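Local atomic coordinates of probable hydrogenase nickel incorporation protein hypB (Methanocaldococcus jannaschii, PDB entry 2HF9), a protein that binds GTP and zinc, probably hydrolyses GTP slowly, and probably helps insert nickel into the metal centre of [NiFe] hydrogenases during their maturation. Residues A[53-66]-A[205-219]. Sequence-based numbering, arbitrary orientation.
Sequences LLIEKLIDNLKDKY and LKTMEGFDKVLEFIE. With GSP (5'-guanosine-diphosphate-monothiophosphate), chain E.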
ATOM      1  N   LEU A  53     -14.072   3.640  -4.990  1.00  7.50           N
ATOM      2  CA  LEU A  53     -15.403   3.040  -5.018  1.00  7.71           C
ATOM      3  C   LEU A  53     -16.288   3.569  -3.885  1.00  7.51           C
ATOM      4  O   LEU A  53     -17.473   3.824  -4.093  1.00  7.48           O
ATOM      5  CB  LEU A  53     -15.326   1.513  -4.991  1.00  7.82           C
ATOM      6  CG  LEU A  53     -16.616   0.743  -5.316  1.00  7.84           C
ATOM      7  CD1 LEU A  53     -17.273   1.211  -6.618  1.00  8.78           C
ATOM      8  CD2 LEU A  53     -16.332  -0.753  -5.367  1.00  8.27           C
ATOM      9  N   LEU A  54     -15.709   3.744  -2.698  1.00  7.64           N
ATOM     10  CA  LEU A  54     -16.425   4.334  -1.567  1.00  7.74           C
ATOM     11  C   LEU A  54     -16.852   5.768  -1.868  1.00  7.89           C
ATOM     12  O   LEU A  54     -18.004   6.143  -1.629  1.00  7.82           O
ATOM     13  CB  LEU A  54     -15.575   4.289  -0.290  1.00  7.77           C
ATOM     14  CG  LEU A  54     -16.179   4.914   0.978  1.00  8.18           C
ATOM     15  CD1 LEU A  54     -17.516   4.262   1.356  1.00  7.99           C
ATOM     16  CD2 LEU A  54     -15.195   4.847   2.142  1.00  7.22           C
ATOM     17  N   ILE A  55     -15.921   6.562  -2.393  1.00  8.00           N
ATOM     18  CA  ILE A  55     -16.198   7.958  -2.741  1.00  8.32           C
ATOM     19  C   ILE A  55     -17.299   8.037  -3.809  1.00  8.77           C
ATOM     20  O   ILE A  55     -18.231   8.847  -3.694  1.00  8.74           O
ATOM     21  CB  ILE A  55     -14.900   8.707  -3.167  1.00  8.43           C
ATOM     22  CG1 ILE A  55     -14.065   9.055  -1.928  1.00  8.05           C
ATOM     23  CG2 ILE A  55     -15.222   9.978  -3.966  1.00  8.20           C
ATOM     24  CD1 ILE A  55     -12.639   9.488  -2.228  1.00  8.31           C
ATOM     25  N   GLU A  56     -17.201   7.171  -4.816  1.00  9.19           N
ATOM     26  CA  GLU A  56     -18.214   7.066  -5.875  1.00 10.10           C
ATOM     27  C   GLU A  56     -19.598   6.798  -5.297  1.00  9.76           C
ATOM     28  O   GLU A  56     -20.558   7.491  -5.635  1.00  9.63           O
ATOM     29  CB  GLU A  56     -17.854   5.961  -6.872  1.00 10.06           C
ATOM     30  CG  GLU A  56     -16.699   6.298  -7.798  1.00 11.40           C
ATOM     31  CD  GLU A  56     -16.427   5.197  -8.803  1.00 12.15           C
ATOM     32  OE1 GLU A  56     -16.614   5.441 -10.007  1.00 16.55           O
ATOM     33  OE2 GLU A  56     -16.046   4.085  -8.394  1.00 15.60           O
ATOM     34  N   LYS A  57     -19.689   5.801  -4.419  1.00  9.56           N
ATOM     35  CA  LYS A  57     -20.950   5.457  -3.763  1.00  9.83           C
ATOM     36  C   LYS A  57     -21.473   6.598  -2.894  1.00  9.69           C
ATOM     37  O   LYS A  57     -22.675   6.871  -2.884  1.00  9.72           O
ATOM     38  CB  LYS A  57     -20.814   4.167  -2.936  1.00  9.85           C
ATOM     39  CG  LYS A  57     -20.574   2.900  -3.761  1.00 10.82           C
ATOM     40  CD  LYS A  57     -21.768   2.552  -4.630  1.00 13.52           C
ATOM     41  CE  LYS A  57     -21.578   1.222  -5.340  1.00 15.04           C
ATOM     42  NZ  LYS A  57     -22.766   0.924  -6.196  1.00 16.47           N
ATOM     43  N   LEU A  58     -20.571   7.262  -2.169  1.00  9.53           N
ATOM     44  CA  LEU A  58     -20.949   8.421  -1.356  1.00  9.58           C
ATOM     45  C   LEU A  58     -21.494   9.583  -2.189  1.00  9.81           C
ATOM     46  O   LEU A  58     -22.514  10.181  -1.823  1.00  9.56           O
ATOM     47  CB  LEU A  58     -19.788   8.883  -0.473  1.00  9.75           C
ATOM     48  CG  LEU A  58     -19.418   7.971   0.705  1.00  9.19           C
ATOM     49  CD1 LEU A  58     -18.138   8.466   1.360  1.00  9.25           C
ATOM     50  CD2 LEU A  58     -20.542   7.880   1.731  1.00  8.61           C
ATOM     51  N   ILE A  59     -20.823   9.897  -3.296  1.00  9.87           N
ATOM     52  CA  ILE A  59     -21.317  10.907  -4.244  1.00 10.33           C
ATOM     53  C   ILE A  59     -22.743  10.579  -4.700  1.00 10.78           C
ATOM     54  O   ILE A  59     -23.651  11.398  -4.542  1.00 10.66           O
ATOM     55  CB  ILE A  59     -20.386  11.064  -5.476  1.00 10.07           C
ATOM     56  CG1 ILE A  59     -19.032  11.645  -5.056  1.00  9.74           C
ATOM     57  CG2 ILE A  59     -21.034  11.971  -6.542  1.00 10.55           C
ATOM     58  CD1 ILE A  59     -17.920  11.419  -6.077  1.00  9.55           C
ATOM     59  N   ASP A  60     -22.932   9.378  -5.246  1.00 11.39           N
ATOM     60  CA  ASP A  60     -24.242   8.931  -5.738  1.00 12.17           C
ATOM     61  C   ASP A  60     -25.357   9.108  -4.713  1.00 12.43           C
ATOM     62  O   ASP A  60     -26.475   9.498  -5.055  1.00 12.17           O
ATOM     63  CB  ASP A  60     -24.189   7.457  -6.151  1.00 12.63           C
ATOM     64  CG  ASP A  60     -23.402   7.228  -7.421  1.00 13.82           C
ATOM     65  OD1 ASP A  60     -22.967   8.213  -8.044  1.00 15.99           O
ATOM     66  OD2 ASP A  60     -23.217   6.050  -7.797  1.00 16.38           O
ATOM     67  N   ASN A  61     -25.046   8.818  -3.455  1.00 12.58           N
ATOM     68  CA  ASN A  61     -26.073   8.753  -2.427  1.00 13.02           C
ATOM     69  C   ASN A  61     -26.257  10.033  -1.613  1.00 13.19           C
ATOM     70  O   ASN A  61     -27.224  10.158  -0.865  1.00 13.52           O
ATOM     71  CB  ASN A  61     -25.864   7.507  -1.554  1.00 13.09           C
ATOM     72  CG  ASN A  61     -26.161   6.221  -2.318  1.00 12.96           C
ATOM     73  OD1 ASN A  61     -27.323   5.908  -2.590  1.00 12.03           O
ATOM     74  ND2 ASN A  61     -25.111   5.489  -2.697  1.00 12.28           N
ATOM     75  N   LEU A  62     -25.361  11.000  -1.806  1.00 13.31           N
ATOM     76  CA  LEU A  62     -25.421  12.263  -1.066  1.00 13.74           C
ATOM     77  C   LEU A  62     -25.622  13.491  -1.955  1.00 13.93           C
ATOM     78  O   LEU A  62     -25.890  14.583  -1.445  1.00 13.86           O
ATOM     79  CB  LEU A  62     -24.161  12.448  -0.207  1.00 13.53           C
ATOM     80  CG  LEU A  62     -23.957  11.522   0.995  1.00 13.74           C
ATOM     81  CD1 LEU A  62     -22.529  11.655   1.537  1.00 12.88           C
ATOM     82  CD2 LEU A  62     -24.984  11.790   2.085  1.00 13.55           C
ATOM     83  N   LYS A  63     -25.506  13.314  -3.270  1.00 14.29           N
ATOM     84  CA  LYS A  63     -25.542  14.454  -4.203  1.00 15.23           C
ATOM     85  C   LYS A  63     -26.903  15.158  -4.269  1.00 15.59           C
ATOM     86  O   LYS A  63     -26.986  16.302  -4.715  1.00 15.59           O
ATOM     87  CB  LYS A  63     -25.063  14.055  -5.604  1.00 15.16           C
ATOM     88  CG  LYS A  63     -25.936  13.050  -6.339  1.00 16.52           C
ATOM     89  CD  LYS A  63     -25.276  12.637  -7.644  1.00 18.80           C
ATOM     90  CE  LYS A  63     -26.214  11.817  -8.508  1.00 20.06           C
ATOM     91  NZ  LYS A  63     -25.524  11.343  -9.741  1.00 22.46           N
ATOM     92  N   ASP A  64     -27.953  14.475  -3.818  1.00 15.99           N
ATOM     93  CA  ASP A  64     -29.301  15.061  -3.760  1.00 16.86           C
ATOM     94  C   ASP A  64     -29.432  16.069  -2.619  1.00 16.66           C
ATOM     95  O   ASP A  64     -30.284  16.959  -2.652  1.00 16.72           O
ATOM     96  CB  ASP A  64     -30.364  13.964  -3.616  1.00 17.12           C
ATOM     97  CG  ASP A  64     -30.204  13.152  -2.334  1.00 18.76           C
ATOM     98  OD1 ASP A  64     -29.582  12.072  -2.387  1.00 21.25           O
ATOM     99  OD2 ASP A  64     -30.686  13.594  -1.269  1.00 20.55           O
ATOM    100  N   LYS A  65     -28.571  15.914  -1.617  1.00 16.47           N
ATOM    101  CA  LYS A  65     -28.615  16.698  -0.393  1.00 16.60           C
ATOM    102  C   LYS A  65     -27.459  17.692  -0.332  1.00 16.27           C
ATOM    103  O   LYS A  65     -27.601  18.776   0.237  1.00 16.03           O
ATOM    104  CB  LYS A  65     -28.562  15.755   0.813  1.00 16.81           C
ATOM    105  CG  LYS A  65     -28.810  16.398   2.167  1.00 18.32           C
ATOM    106  CD  LYS A  65     -29.014  15.319   3.218  1.00 20.27           C
ATOM    107  CE  LYS A  65     -29.060  15.901   4.611  1.00 21.95           C
ATOM    108  NZ  LYS A  65     -29.159  14.827   5.640  1.00 23.75           N
ATOM    109  N   TYR A  66     -26.323  17.317  -0.920  1.00 15.73           N
ATOM    110  CA  TYR A  66     -25.107  18.130  -0.859  1.00 15.38           C
ATOM    111  C   TYR A  66     -24.475  18.335  -2.226  1.00 15.02           C
ATOM    112  O   TYR A  66     -24.532  17.455  -3.088  1.00 14.60           O
ATOM    113  CB  TYR A  66     -24.064  17.471   0.043  1.00 15.60           C
ATOM    114  CG  TYR A  66     -24.499  17.243   1.467  1.00 16.22           C
ATOM    115  CD1 TYR A  66     -24.900  15.980   1.899  1.00 16.74           C
ATOM    116  CD2 TYR A  66     -24.503  18.290   2.388  1.00 16.87           C
ATOM    117  CE1 TYR A  66     -25.295  15.765   3.216  1.00 16.77           C
ATOM    118  CE2 TYR A  66     -24.896  18.087   3.702  1.00 16.95           C
ATOM    119  CZ  TYR A  66     -25.290  16.825   4.109  1.00 16.60           C
ATOM    120  OH  TYR A  66     -25.678  16.630   5.409  1.00 16.39           O
ATOM    121  N   LEU A 205     -18.501  -2.961  -0.410  1.00  7.12           N
ATOM    122  CA  LEU A 205     -18.998  -2.096  -1.476  1.00  7.92           C
ATOM    123  C   LEU A 205     -19.582  -2.894  -2.642  1.00  8.32           C
ATOM    124  O   LEU A 205     -20.089  -2.313  -3.604  1.00  8.87           O
ATOM    125  CB  LEU A 205     -17.901  -1.138  -1.949  1.00  7.70           C
ATOM    126  CG  LEU A 205     -17.570  -0.033  -0.935  1.00  7.55           C
ATOM    127  CD1 LEU A 205     -16.252   0.640  -1.265  1.00  8.91           C
ATOM    128  CD2 LEU A 205     -18.714   0.999  -0.833  1.00  7.54           C
ATOM    129  N   LYS A 206     -19.497  -4.221  -2.553  1.00  8.61           N
ATOM    130  CA  LYS A 206     -20.135  -5.117  -3.521  1.00  8.96           C
ATOM    131  C   LYS A 206     -21.586  -5.402  -3.109  1.00  9.18           C
ATOM    132  O   LYS A 206     -22.505  -5.182  -3.892  1.00  9.45           O
ATOM    133  CB  LYS A 206     -19.330  -6.414  -3.663  1.00  9.06           C
ATOM    134  CG  LYS A 206     -19.843  -7.384  -4.723  1.00 10.31           C
ATOM    135  CD  LYS A 206     -18.832  -8.514  -4.923  1.00 12.63           C
ATOM    136  CE  LYS A 206     -19.120  -9.337  -6.171  1.00 14.42           C
ATOM    137  NZ  LYS A 206     -17.986 -10.271  -6.446  1.00 13.81           N
ATOM    138  N   THR A 207     -21.789  -5.866  -1.875  1.00  9.27           N
ATOM    139  CA  THR A 207     -23.136  -6.157  -1.362  1.00  9.00           C
ATOM    140  C   THR A 207     -23.795  -4.905  -0.784  1.00  9.03           C
ATOM    141  O   THR A 207     -25.018  -4.860  -0.617  1.00  9.03           O
ATOM    142  CB  THR A 207     -23.114  -7.220  -0.251  1.00  9.04           C
ATOM    143  OG1 THR A 207     -22.523  -6.662   0.931  1.00  8.34           O
ATOM    144  CG2 THR A 207     -22.343  -8.471  -0.689  1.00  9.18           C
ATOM    145  N   MET A 208     -22.962  -3.908  -0.478  1.00  8.96           N
ATOM    146  CA  MET A 208     -23.359  -2.636   0.160  1.00  8.91           C
ATOM    147  C   MET A 208     -23.687  -2.742   1.658  1.00  9.03           C
ATOM    148  O   MET A 208     -24.095  -1.756   2.276  1.00  8.95           O
ATOM    149  CB  MET A 208     -24.461  -1.902  -0.623  1.00  8.85           C
ATOM    150  CG  MET A 208     -24.038  -1.461  -2.024  1.00  9.24           C
ATOM    151  SD  MET A 208     -22.642  -0.302  -2.035  1.00 10.26           S
ATOM    152  CE  MET A 208     -23.429   1.216  -1.505  1.00 10.20           C
ATOM    153  N   GLU A 209     -23.474  -3.919   2.245  1.00  9.39           N
ATOM    154  CA  GLU A 209     -23.645  -4.092   3.686  1.00  9.59           C
ATOM    155  C   GLU A 209     -22.659  -3.198   4.443  1.00  9.42           C
ATOM    156  O   GLU A 209     -21.458  -3.204   4.160  1.00  8.87           O
ATOM    157  CB  GLU A 209     -23.466  -5.554   4.106  1.00  9.91           C
ATOM    158  CG  GLU A 209     -23.769  -5.772   5.591  1.00 10.38           C
ATOM    159  CD  GLU A 209     -23.518  -7.187   6.083  1.00 10.89           C
ATOM    160  OE1 GLU A 209     -23.178  -8.073   5.278  1.00 12.64           O
ATOM    161  OE2 GLU A 209     -23.663  -7.405   7.302  1.00 14.08           O
ATOM    162  N   GLY A 210     -23.185  -2.429   5.394  1.00  9.20           N
ATOM    163  CA  GLY A 210     -22.377  -1.515   6.190  1.00  9.26           C
ATOM    164  C   GLY A 210     -22.326  -0.094   5.649  1.00  9.20           C
ATOM    165  O   GLY A 210     -21.864   0.817   6.342  1.00  8.81           O
ATOM    166  N   PHE A 211     -22.796   0.105   4.419  1.00  9.09           N
ATOM    167  CA  PHE A 211     -22.761   1.436   3.801  1.00  9.48           C
ATOM    168  C   PHE A 211     -23.559   2.467   4.605  1.00  9.73           C
ATOM    169  O   PHE A 211     -23.137   3.617   4.729  1.00  9.31           O
ATOM    170  CB  PHE A 211     -23.223   1.399   2.339  1.00  9.33           C
ATOM    171  CG  PHE A 211     -22.979   2.687   1.589  1.00  9.86           C
ATOM    172  CD1 PHE A 211     -21.680   3.157   1.382  1.00 10.25           C
ATOM    173  CD2 PHE A 211     -24.046   3.438   1.099  1.00 10.19           C
ATOM    174  CE1 PHE A 211     -21.449   4.350   0.692  1.00 10.75           C
ATOM    175  CE2 PHE A 211     -23.823   4.626   0.405  1.00 10.38           C
ATOM    176  CZ  PHE A 211     -22.521   5.086   0.207  1.00 10.29           C
ATOM    177  N   ASP A 212     -24.695   2.035   5.155  1.00 10.14           N
ATOM    178  CA  ASP A 212     -25.535   2.871   6.025  1.00 10.83           C
ATOM    179  C   ASP A 212     -24.719   3.512   7.159  1.00 10.79           C
ATOM    180  O   ASP A 212     -24.928   4.676   7.492  1.00 10.67           O
ATOM    181  CB  ASP A 212     -26.706   2.045   6.593  1.00 11.05           C
ATOM    182  CG  ASP A 212     -27.650   2.868   7.463  1.00 12.52           C
ATOM    183  OD1 ASP A 212     -28.140   3.917   6.996  1.00 14.39           O
ATOM    184  OD2 ASP A 212     -27.913   2.458   8.615  1.00 14.17           O
ATOM    185  N   LYS A 213     -23.788   2.749   7.729  1.00 11.09           N
ATOM    186  CA  LYS A 213     -22.927   3.235   8.811  1.00 11.61           C
ATOM    187  C   LYS A 213     -21.889   4.261   8.346  1.00 11.56           C
ATOM    188  O   LYS A 213     -21.502   5.141   9.117  1.00 11.35           O
ATOM    189  CB  LYS A 213     -22.237   2.067   9.532  1.00 11.91           C
ATOM    190  CG  LYS A 213     -23.184   0.995  10.091  1.00 13.46           C
ATOM    191  CD  LYS A 213     -24.221   1.564  11.061  1.00 16.49           C
ATOM    192  CE  LYS A 213     -23.640   1.807  12.448  1.00 17.62           C
ATOM    193  NZ  LYS A 213     -24.668   2.382  13.375  1.00 19.15           N
ATOM    194  N   VAL A 214     -21.433   4.149   7.097  1.00 11.52           N
ATOM    195  CA  VAL A 214     -20.515   5.155   6.542  1.00 11.38           C
ATOM    196  C   VAL A 214     -21.275   6.464   6.311  1.00 11.46           C
ATOM    197  O   VAL A 214     -20.807   7.534   6.697  1.00 11.29           O
ATOM    198  CB  VAL A 214     -19.811   4.688   5.236  1.00 11.44           C
ATOM    199  CG1 VAL A 214     -18.776   5.730   4.777  1.00 11.22           C
ATOM    200  CG2 VAL A 214     -19.138   3.326   5.432  1.00 11.15           C
ATOM    201  N   LEU A 215     -22.453   6.370   5.693  1.00 11.40           N
ATOM    202  CA  LEU A 215     -23.320   7.535   5.507  1.00 11.80           C
ATOM    203  C   LEU A 215     -23.623   8.212   6.838  1.00 11.95           C
ATOM    204  O   LEU A 215     -23.594   9.438   6.937  1.00 12.19           O
ATOM    205  CB  LEU A 215     -24.625   7.147   4.809  1.00 11.54           C
ATOM    206  CG  LEU A 215     -24.564   6.804   3.321  1.00 11.66           C
ATOM    207  CD1 LEU A 215     -25.893   6.208   2.873  1.00 11.78           C
ATOM    208  CD2 LEU A 215     -24.208   8.026   2.477  1.00 11.40           C
ATOM    209  N   GLU A 216     -23.900   7.402   7.857  1.00 12.14           N
ATOM    210  CA  GLU A 216     -24.144   7.891   9.209  1.00 12.62           C
ATOM    211  C   GLU A 216     -22.966   8.726   9.719  1.00 12.33           C
ATOM    212  O   GLU A 216     -23.161   9.821  10.258  1.00 11.86           O
ATOM    213  CB  GLU A 216     -24.402   6.715  10.153  1.00 12.96           C
ATOM    214  CG  GLU A 216     -24.727   7.124  11.575  1.00 14.73           C
ATOM    215  CD  GLU A 216     -24.843   5.936  12.508  1.00 17.89           C
ATOM    216  OE1 GLU A 216     -24.767   4.781  12.034  1.00 20.01           O
ATOM    217  OE2 GLU A 216     -25.008   6.156  13.720  1.00 19.25           O
ATOM    218  N   PHE A 217     -21.753   8.204   9.536  1.00 11.91           N
ATOM    219  CA  PHE A 217     -20.541   8.917   9.935  1.00 12.10           C
ATOM    220  C   PHE A 217     -20.403  10.258   9.220  1.00 12.01           C
ATOM    221  O   PHE A 217     -20.079  11.262   9.856  1.00 11.74           O
ATOM    222  CB  PHE A 217     -19.279   8.070   9.710  1.00 11.96           C
ATOM    223  CG  PHE A 217     -17.999   8.810  10.002  1.00 12.19           C
ATOM    224  CD1 PHE A 217     -17.525   8.914  11.307  1.00 12.61           C
ATOM    225  CD2 PHE A 217     -17.284   9.430   8.977  1.00 12.69           C
ATOM    226  CE1 PHE A 217     -16.348   9.613  11.588  1.00 12.26           C
ATOM    227  CE2 PHE A 217     -16.106  10.133   9.252  1.00 12.38           C
ATOM    228  CZ  PHE A 217     -15.642  10.224  10.561  1.00 12.11           C
ATOM    229  N   ILE A 218     -20.636  10.267   7.907  1.00 12.15           N
ATOM    230  CA  ILE A 218     -20.543  11.498   7.116  1.00 12.60           C
ATOM    231  C   ILE A 218     -21.507  12.562   7.655  1.00 13.15           C
ATOM    232  O   ILE A 218     -21.105  13.706   7.910  1.00 12.95           O
ATOM    233  CB  ILE A 218     -20.800  11.256   5.589  1.00 12.58           C
ATOM    234  CG1 ILE A 218     -19.810  10.237   4.992  1.00 12.11           C
ATOM    235  CG2 ILE A 218     -20.779  12.577   4.809  1.00 12.16           C
ATOM    236  CD1 ILE A 218     -18.343  10.648   5.015  1.00 11.81           C
ATOM    237  N   GLU A 219     -22.765  12.171   7.848  1.00 13.85           N
ATOM    238  CA  GLU A 219     -23.810  13.088   8.304  1.00 14.67           C
ATOM    239  C   GLU A 219     -23.564  13.619   9.714  1.00 15.10           C
ATOM    240  O   GLU A 219     -23.720  14.818   9.961  1.00 14.83           O
ATOM    241  CB  GLU A 219     -25.189  12.429   8.209  1.00 15.09           C
ATOM    242  CG  GLU A 219     -25.664  12.182   6.778  1.00 16.51           C
ATOM    243  CD  GLU A 219     -26.260  13.417   6.114  1.00 17.96           C
ATOM    244  OE1 GLU A 219     -26.096  14.544   6.634  1.00 19.31           O
ATOM    245  OE2 GLU A 219     -26.900  13.255   5.059  1.00 18.58           O
TER
HETATM  246  PG  GSP E 300      -6.110   3.133  -5.426  1.00 11.07           P
HETATM  247  O3B GSP E 300      -7.254   2.064  -5.056  1.00  9.62           O
HETATM  248  S1G GSP E 300      -4.891   3.124  -4.206  1.00 14.64           S
HETATM  249  O2G GSP E 300      -5.525   2.679  -6.776  1.00 11.12           O
HETATM  250  O3G GSP E 300      -6.749   4.524  -5.576  1.00 11.07           O
HETATM  251  PB  GSP E 300      -8.615   2.412  -4.262  1.00  7.54           P
HETATM  252  O1B GSP E 300      -8.363   2.280  -2.813  1.00  6.95           O
HETATM  253  O2B GSP E 300      -9.194   3.717  -4.631  1.00  6.70           O
HETATM  254  PA  GSP E 300     -10.674   1.025  -5.785  1.00  8.40           P
HETATM  255  O1A GSP E 300     -11.890   1.802  -5.449  1.00  7.61           O
HETATM  256  O2A GSP E 300     -10.141   1.384  -7.124  1.00  7.27           O
HETATM  257  O3A GSP E 300      -9.545   1.148  -4.643  1.00  7.92           O
HETATM  258  O5' GSP E 300     -11.024  -0.533  -5.659  1.00  8.66           O
HETATM  259  C5' GSP E 300     -10.040  -1.524  -5.882  1.00  9.19           C
HETATM  260  C4' GSP E 300     -10.699  -2.804  -6.384  1.00  9.10           C
HETATM  261  O4' GSP E 300     -11.436  -3.428  -5.345  1.00  8.82           O
HETATM  262  C3' GSP E 300     -11.679  -2.571  -7.522  1.00  9.46           C
HETATM  263  O3' GSP E 300     -11.505  -3.652  -8.410  1.00 10.23           O
HETATM  264  C2' GSP E 300     -13.040  -2.646  -6.864  1.00  9.52           C
HETATM  265  O2' GSP E 300     -14.024  -3.141  -7.732  1.00 11.22           O
HETATM  266  C1' GSP E 300     -12.786  -3.624  -5.735  1.00  8.75           C
HETATM  267  N9  GSP E 300     -13.595  -3.455  -4.517  1.00  8.24           N
HETATM  268  C8  GSP E 300     -13.706  -2.347  -3.714  1.00  8.37           C
HETATM  269  N7  GSP E 300     -14.511  -2.663  -2.675  1.00  8.78           N
HETATM  270  C5  GSP E 300     -14.897  -3.955  -2.796  1.00  8.34           C
HETATM  271  C6  GSP E 300     -15.707  -4.780  -2.017  1.00  8.74           C
HETATM  272  O6  GSP E 300     -16.228  -4.350  -0.989  1.00  7.63           O
HETATM  273  N1  GSP E 300     -15.913  -6.091  -2.408  1.00  8.29           N
HETATM  274  C2  GSP E 300     -15.326  -6.575  -3.566  1.00  8.22           C
HETATM  275  N2  GSP E 300     -15.531  -7.833  -3.942  1.00  8.01           N
HETATM  276  N3  GSP E 300     -14.520  -5.754  -4.334  1.00  8.10           N
HETATM  277  C4  GSP E 300     -14.313  -4.466  -3.947  1.00  8.28           C
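Phe211 and Leu58 interlock knobs-into-holes. The Phe211 ring enters a hole formed by Leu54, Lys57, Leu58 and Asn61. Its CG lies opposite the backbone N (chi1 -170°), which turns the ring toward helix 51-62, with Phe211 CZ 3.6 Å from Lys57 O. Leu54 CD1 meets the ring edge in its plane. Met208 CE covers one ring face near the rim, and the bent Met208 chain also brings Met208 SD to 3.8 Å from Lys57 CE. Leu58 in turn sits among Phe211, Val214, Leu215 and Ile218. Leu58 CD2 does the touching, 3.7 Å from Leu215 CD2. Asn61 ND2 donates to Lys57 O, with the amide turned 61° from the Phe211 ring. Lys57 O also accepts from Asn61 N, on the opposite face of its carbonyl plane.

This is the P-loop NTPase fold of the SIMIBI class. Helix 51-62, which follows the P-loop, packs here on helix 211-224; the axes of segments 53-62 and 211-219 cross at -71°. Leu54 and Leu58 also touch Phe43 of the central strand 39-45.

At the nucleotide end, Leu205 CB packs 3.8 Å from Leu53 CD2. Backbone amides there hold the GTP analogue GSP: Leu205 N reaches GSP O6 of the guanine at 2.7 Å, and Leu53 N binds O1A of the alpha-phosphate.

At the far end, Glu219 receives two donors. Lys65 NZ forms a salt bridge to Glu219 OE2 at 2.8 Å, coming from above the carboxylate plane. Tyr66 OH gives Glu219 OE1 a very short hydrogen bond of 2.5 Å, while the Tyr66 side chain also touches Leu121 of strand 121-125.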